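Local atomic coordinates of DUF3501 family protein (Burkholderia pseudomallei K96243, PDB entry 3FJV), a protein that is of unknown function, belongs to the DUF3501 family, and pairs with a second copy of itself in the crystal assembly. Residues Q54-L59 against E73-Y77; V115-V119 against L147-L151. All coordinates share one frame. Residues are numbered along the deposited sequence.

Contact 1 (Q54-L59 against E73-Y77)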
loop_
_atom_site.group_PDB
_atom_site.type_symbol
_atom_site.label_atom_id
_atom_site.label_comp_id
_atom_site.label_asym_id
_atom_site.label_seq_id
_atom_site.Cartn_x
_atom_site.Cartn_y
_atom_site.Cartn_z
ATOM N N GLN A 54 -8.460 -15.284 4.559
ATOM C CA GLN A 54 -8.306 -14.070 3.824
ATOM C C GLN A 54 -9.143 -14.097 2.550
ATOM O O GLN A 54 -9.692 -13.066 2.159
ATOM C CB GLN A 54 -6.830 -13.805 3.500
ATOM C CG GLN A 54 -6.070 -13.245 4.691
ATOM C CD GLN A 54 -4.584 -13.244 4.488
ATOM O OE1 GLN A 54 -3.847 -14.138 5.006
ATOM N NE2 GLN A 54 -4.119 -12.289 3.731
ATOM N N ILE A 55 -9.147 -15.229 1.860
ATOM C CA ILE A 55 -9.932 -15.357 0.616
ATOM C C ILE A 55 -11.409 -15.207 0.926
ATOM O O ILE A 55 -12.123 -14.436 0.290
ATOM C CB ILE A 55 -9.656 -16.668 -0.164
ATOM C CG1 ILE A 55 -8.208 -16.734 -0.654
ATOM C CG2 ILE A 55 -10.623 -16.783 -1.358
ATOM C CD1 ILE A 55 -7.769 -18.150 -0.968
ATOM N N HIS A 56 -11.875 -15.899 1.953
ATOM C CA HIS A 56 -13.262 -15.756 2.353
ATOM C C HIS A 56 -13.622 -14.275 2.648
ATOM O O HIS A 56 -14.685 -13.761 2.231
ATOM C CB HIS A 56 -13.542 -16.634 3.576
ATOM C CG HIS A 56 -13.737 -18.097 3.273
ATOM N ND1 HIS A 56 -13.454 -19.073 4.199
ATOM C CD2 HIS A 56 -14.276 -18.734 2.211
ATOM C CE1 HIS A 56 -13.815 -20.254 3.719
ATOM N NE2 HIS A 56 -14.324 -20.078 2.522
ATOM N N GLU A 57 -12.736 -13.598 3.355
ATOM C CA GLU A 57 -12.919 -12.209 3.725
ATOM C C GLU A 57 -12.975 -11.279 2.496
ATOM O O GLU A 57 -13.892 -10.460 2.353
ATOM C CB GLU A 57 -11.821 -11.777 4.720
ATOM C CG GLU A 57 -12.082 -12.162 6.203
ATOM C CD GLU A 57 -13.330 -11.524 6.743
ATOM O OE1 GLU A 57 -13.377 -10.277 6.783
ATOM O OE2 GLU A 57 -14.287 -12.245 7.073
HETATM N N MSE A 58 -12.070 -11.491 1.561
HETATM C CA MSE A 58 -12.097 -10.716 0.344
HETATM C C MSE A 58 -13.391 -10.908 -0.448
HETATM O O MSE A 58 -14.025 -9.931 -0.854
HETATM C CB MSE A 58 -10.919 -11.072 -0.571
HETATM C CG MSE A 58 -10.843 -10.215 -1.906
HETATM SE SE MSE A 58 -10.234 -8.426 -1.726
HETATM C CE MSE A 58 -8.319 -8.678 -2.090
ATOM N N LEU A 59 -13.746 -12.168 -0.676
ATOM C CA LEU A 59 -14.980 -12.503 -1.365
ATOM C C LEU A 59 -16.198 -11.900 -0.666
ATOM O O LEU A 59 -17.072 -11.327 -1.336
ATOM C CB LEU A 59 -15.131 -14.013 -1.533
ATOM C CG LEU A 59 -14.013 -14.745 -2.293
ATOM C CD1 LEU A 59 -14.199 -16.278 -2.251
ATOM C CD2 LEU A 59 -13.856 -14.226 -3.732
ATOM N N GLU A 73 -9.177 -14.311 -7.047
ATOM C CA GLU A 73 -8.710 -14.140 -5.672
ATOM C C GLU A 73 -7.848 -15.303 -5.225
ATOM O O GLU A 73 -6.842 -15.094 -4.565
ATOM C CB GLU A 73 -9.864 -13.946 -4.685
ATOM C CG GLU A 73 -10.808 -12.786 -4.979
ATOM C CD GLU A 73 -10.085 -11.453 -5.158
ATOM O OE1 GLU A 73 -8.941 -11.266 -4.648
ATOM O OE2 GLU A 73 -10.676 -10.582 -5.824
ATOM N N LEU A 74 -8.222 -16.542 -5.567
ATOM C CA LEU A 74 -7.345 -17.704 -5.287
ATOM C C LEU A 74 -5.934 -17.475 -5.852
ATOM O O LEU A 74 -4.884 -17.727 -5.194
ATOM C CB LEU A 74 -7.976 -18.975 -5.890
ATOM C CG LEU A 74 -9.060 -19.699 -5.063
ATOM C CD1 LEU A 74 -9.840 -20.654 -5.954
ATOM C CD2 LEU A 74 -8.479 -20.474 -3.850
ATOM N N ASP A 75 -5.877 -16.972 -7.085
ATOM C CA ASP A 75 -4.588 -16.821 -7.758
ATOM C C ASP A 75 -3.838 -15.653 -7.152
ATOM O O ASP A 75 -2.631 -15.689 -7.041
ATOM C CB ASP A 75 -4.772 -16.554 -9.246
ATOM C CG ASP A 75 -5.335 -17.737 -10.013
ATOM O OD1 ASP A 75 -5.365 -18.846 -9.483
ATOM O OD2 ASP A 75 -5.757 -17.549 -11.178
ATOM N N ALA A 76 -4.552 -14.612 -6.696
ATOM C CA ALA A 76 -3.889 -13.471 -6.074
ATOM C C ALA A 76 -3.200 -13.827 -4.744
ATOM O O ALA A 76 -2.145 -13.223 -4.380
ATOM C CB ALA A 76 -4.866 -12.325 -5.842
ATOM N N TYR A 77 -3.817 -14.743 -4.003
ATOM C CA TYR A 77 -3.295 -15.205 -2.722
ATOM C C TYR A 77 -2.355 -16.428 -2.775
ATOM O O TYR A 77 -1.758 -16.771 -1.757
ATOM C CB TYR A 77 -4.445 -15.453 -1.719
ATOM C CG TYR A 77 -5.058 -14.156 -1.162
ATOM C CD1 TYR A 77 -4.517 -13.535 -0.048
ATOM C CD2 TYR A 77 -6.173 -13.565 -1.757
ATOM C CE1 TYR A 77 -5.080 -12.375 0.475
ATOM C CE2 TYR A 77 -6.730 -12.443 -1.258
ATOM C CZ TYR A 77 -6.192 -11.842 -0.115
ATOM O OH TYR A 77 -6.712 -10.677 0.397
#
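Q54 opens the contact. Its CA-to-CB bond points toward helix 67-77, and its side chain ends beside the edge of the Y77 ring. I55 comes next and is buried between E73, L74 and Y77. Its CA is 6.5 Å from the CA of E73. The CA-to-CB bond runs sideways, but the m,t rotamer carries the chain across the gap. CD1 of I55 then meets CD2 of L74 at 3.8 Å, and CG1 of I55 meets CD2 of Y77 at 3.9 Å.

The two helices are consecutive in the chain and form a splayed helical hairpin. The axes of the two segments run at 136° to each other and come within 10.2 Å. No hydrogen bond crosses between the segments, which bury 395 Å² together. Side-chain packing therefore holds this interface.

H56 is out of reach of E73-Y77, and the end of the E57 side chain leads off the other way. E57 forms a salt bridge with R19, and H56 stacks on Y15, so this side of the helix meets helix 12-30. M58, a selenomethionine, returns to the interface. Its CE lies 3.6 Å from OH of Y77 and 4.2 Å from CE2 of the same ring. Its CG is 3.5 Å from OE1 of E73. That carboxylate is not stranded among apolar groups: OE2 of E73 forms a salt bridge with R107 of the second subunit. Y77 and M58 also pack against that subunit, on its A103 and Q100. L59 ends the segment, with CD2 3.6 Å from CG of E73, on the aliphatic part of the glutamate.

Contact 2 (V115-V119 against L147-L151); sequences VFLRV and LRFEL
The segments lie on the outer strands of a three-strand antiparallel beta-meander, with strand 125-129 in the middle. They run in roughly the same direction, with the segment axes at 29° and 8.7 Å apart at closest. The backbones are extended and share no hydrogen bond. In register, V115 faces L147, L117 faces F149 and V119 faces L151, with CA separations of 9.1, 7.7 and 9.0 Å.

These six side chains point toward the opposite segment and fill one buried face, where A127 touches L147 and F149. F149 is m, with chi2 at -87°. L117 is m,t, which lays its CD1 over one face of the F149 ring: a CH-pi contact, 4.0 Å from the centroid and 25° off the normal. V115 is t, and its CG1 reaches CZ of F149 at 3.8 Å. L147 is m,t and puts CD1 4.5 Å from CB of V115. Strand 144-150 ends at E150. L151, just beyond, is m,p, with CD1 4.4 Å from CD1 of L117 and CD2 4.5 Å from CG2 of V119, itself t. On the other face, NH1 of R148 forms a salt bridge with OE1 of E150 at 2.7 Å.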
loop_
_atom_site.group_PDB
_atom_site.type_symbol
_atom_site.label_atom_id
_atom_site.label_comp_id
_atom_site.label_asym_id
_atom_site.label_seq_id
_atom_site.Cartn_x
_atom_site.Cartn_y
_atom_site.Cartn_z
ATOM N N VAL A 115 15.122 -9.091 6.063
ATOM C CA VAL A 115 14.598 -9.950 7.121
ATOM C C VAL A 115 15.108 -11.343 6.878
ATOM O O VAL A 115 14.971 -11.878 5.811
ATOM C CB VAL A 115 13.040 -9.963 7.149
ATOM C CG1 VAL A 115 12.512 -11.111 8.068
ATOM C CG2 VAL A 115 12.504 -8.576 7.577
ATOM N N PHE A 116 15.686 -11.959 7.898
ATOM C CA PHE A 116 16.248 -13.306 7.783
ATOM C C PHE A 116 15.866 -14.225 8.912
ATOM O O PHE A 116 15.657 -13.777 10.049
ATOM C CB PHE A 116 17.769 -13.258 7.680
ATOM C CG PHE A 116 18.455 -12.730 8.913
ATOM C CD1 PHE A 116 18.611 -11.383 9.089
ATOM C CD2 PHE A 116 18.942 -13.592 9.884
ATOM C CE1 PHE A 116 19.241 -10.869 10.194
ATOM C CE2 PHE A 116 19.564 -13.081 11.026
ATOM C CZ PHE A 116 19.709 -11.707 11.169
ATOM N N LEU A 117 15.812 -15.526 8.612
ATOM C CA LEU A 117 15.608 -16.584 9.598
ATOM C C LEU A 117 16.910 -17.346 9.791
ATOM O O LEU A 117 17.693 -17.476 8.843
ATOM C CB LEU A 117 14.590 -17.641 9.052
ATOM C CG LEU A 117 13.104 -17.454 9.047
ATOM C CD1 LEU A 117 12.399 -18.559 8.276
ATOM C CD2 LEU A 117 12.618 -17.445 10.471
ATOM N N ARG A 118 17.120 -17.942 10.959
ATOM C CA ARG A 118 18.227 -18.883 11.134
ATOM C C ARG A 118 17.773 -20.083 11.953
ATOM O O ARG A 118 17.347 -19.931 13.099
ATOM C CB ARG A 118 19.422 -18.210 11.811
ATOM C CG ARG A 118 20.670 -19.084 11.794
ATOM C CD ARG A 118 21.731 -18.649 12.789
ATOM N NE ARG A 118 22.650 -17.654 12.253
ATOM C CZ ARG A 118 23.896 -17.917 11.864
ATOM N NH1 ARG A 118 24.372 -19.158 11.932
ATOM N NH2 ARG A 118 24.668 -16.937 11.405
ATOM N N VAL A 119 17.835 -21.285 11.352
ATOM C CA VAL A 119 17.491 -22.530 12.057
ATOM C C VAL A 119 18.736 -22.996 12.766
ATOM O O VAL A 119 19.745 -23.291 12.125
ATOM C CB VAL A 119 17.063 -23.672 11.109
ATOM C CG1 VAL A 119 16.764 -24.936 11.915
ATOM C CG2 VAL A 119 15.880 -23.274 10.282
ATOM N N LEU A 147 6.531 -12.489 1.710
ATOM C CA LEU A 147 7.874 -13.035 1.781
ATOM C C LEU A 147 7.889 -14.580 1.617
ATOM O O LEU A 147 6.929 -15.292 2.037
ATOM C CB LEU A 147 8.527 -12.663 3.107
ATOM C CG LEU A 147 8.543 -11.211 3.570
ATOM C CD1 LEU A 147 9.336 -11.085 4.917
ATOM C CD2 LEU A 147 9.032 -10.275 2.528
ATOM N N ARG A 148 8.998 -15.088 1.064
ATOM C CA ARG A 148 9.247 -16.516 0.925
ATOM C C ARG A 148 10.616 -16.809 1.566
ATOM O O ARG A 148 11.570 -16.143 1.266
ATOM C CB ARG A 148 9.286 -16.872 -0.569
ATOM C CG ARG A 148 9.835 -18.217 -0.948
ATOM C CD ARG A 148 9.533 -18.563 -2.416
ATOM N NE ARG A 148 10.394 -17.932 -3.422
ATOM C CZ ARG A 148 11.598 -18.384 -3.775
ATOM N NH1 ARG A 148 12.129 -19.437 -3.150
ATOM N NH2 ARG A 148 12.303 -17.744 -4.711
ATOM N N PHE A 149 10.700 -17.804 2.442
ATOM C CA PHE A 149 11.974 -18.221 3.010
ATOM C C PHE A 149 12.226 -19.662 2.557
ATOM O O PHE A 149 11.482 -20.559 2.943
ATOM C CB PHE A 149 11.883 -18.201 4.542
ATOM C CG PHE A 149 11.716 -16.829 5.143
ATOM C CD1 PHE A 149 12.820 -16.033 5.447
ATOM C CD2 PHE A 149 10.438 -16.372 5.514
ATOM C CE1 PHE A 149 12.645 -14.779 6.022
ATOM C CE2 PHE A 149 10.277 -15.153 6.115
ATOM C CZ PHE A 149 11.387 -14.350 6.361
ATOM N N GLU A 150 13.294 -19.909 1.798
ATOM C CA GLU A 150 13.529 -21.235 1.258
ATOM C C GLU A 150 14.509 -22.002 2.173
ATOM O O GLU A 150 15.587 -21.509 2.522
ATOM C CB GLU A 150 14.001 -21.150 -0.202
ATOM C CG GLU A 150 13.659 -22.396 -1.047
ATOM C CD GLU A 150 12.196 -22.514 -1.448
ATOM O OE1 GLU A 150 11.479 -21.486 -1.595
ATOM O OE2 GLU A 150 11.750 -23.667 -1.634
ATOM N N LEU A 151 14.074 -23.184 2.634
ATOM C CA LEU A 151 14.871 -23.978 3.571
ATOM C C LEU A 151 15.378 -25.261 2.957
ATOM O O LEU A 151 14.615 -26.010 2.318
ATOM C CB LEU A 151 14.072 -24.310 4.839
ATOM C CG LEU A 151 13.865 -23.312 5.983
ATOM C CD1 LEU A 151 13.354 -21.933 5.572
ATOM C CD2 LEU A 151 12.887 -23.963 7.007
#

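Overall arrangement
From the N terminus, the chain passes helix 12-30 and strands 34-37 and 41-45 before reaching contact 1. This contact closes a short, mostly helical loop, joining helices 48-62 and 67-77. The chain then adds strand 86-93 and helix 98-107. The copy of helix 98-107 in the second subunit packs on contact 1. Contact 2 opens only after this, so the two are in series and neither nest nor cross. It closes a longer loop that holds strand 125-129 and helix 135-139, and ties strands 115-119 and 144-150 within the sheet. The centres of contact 1 and contact 2 are about 24 Å apart. The contacts lie on opposite sides of the chain's centre and do not touch.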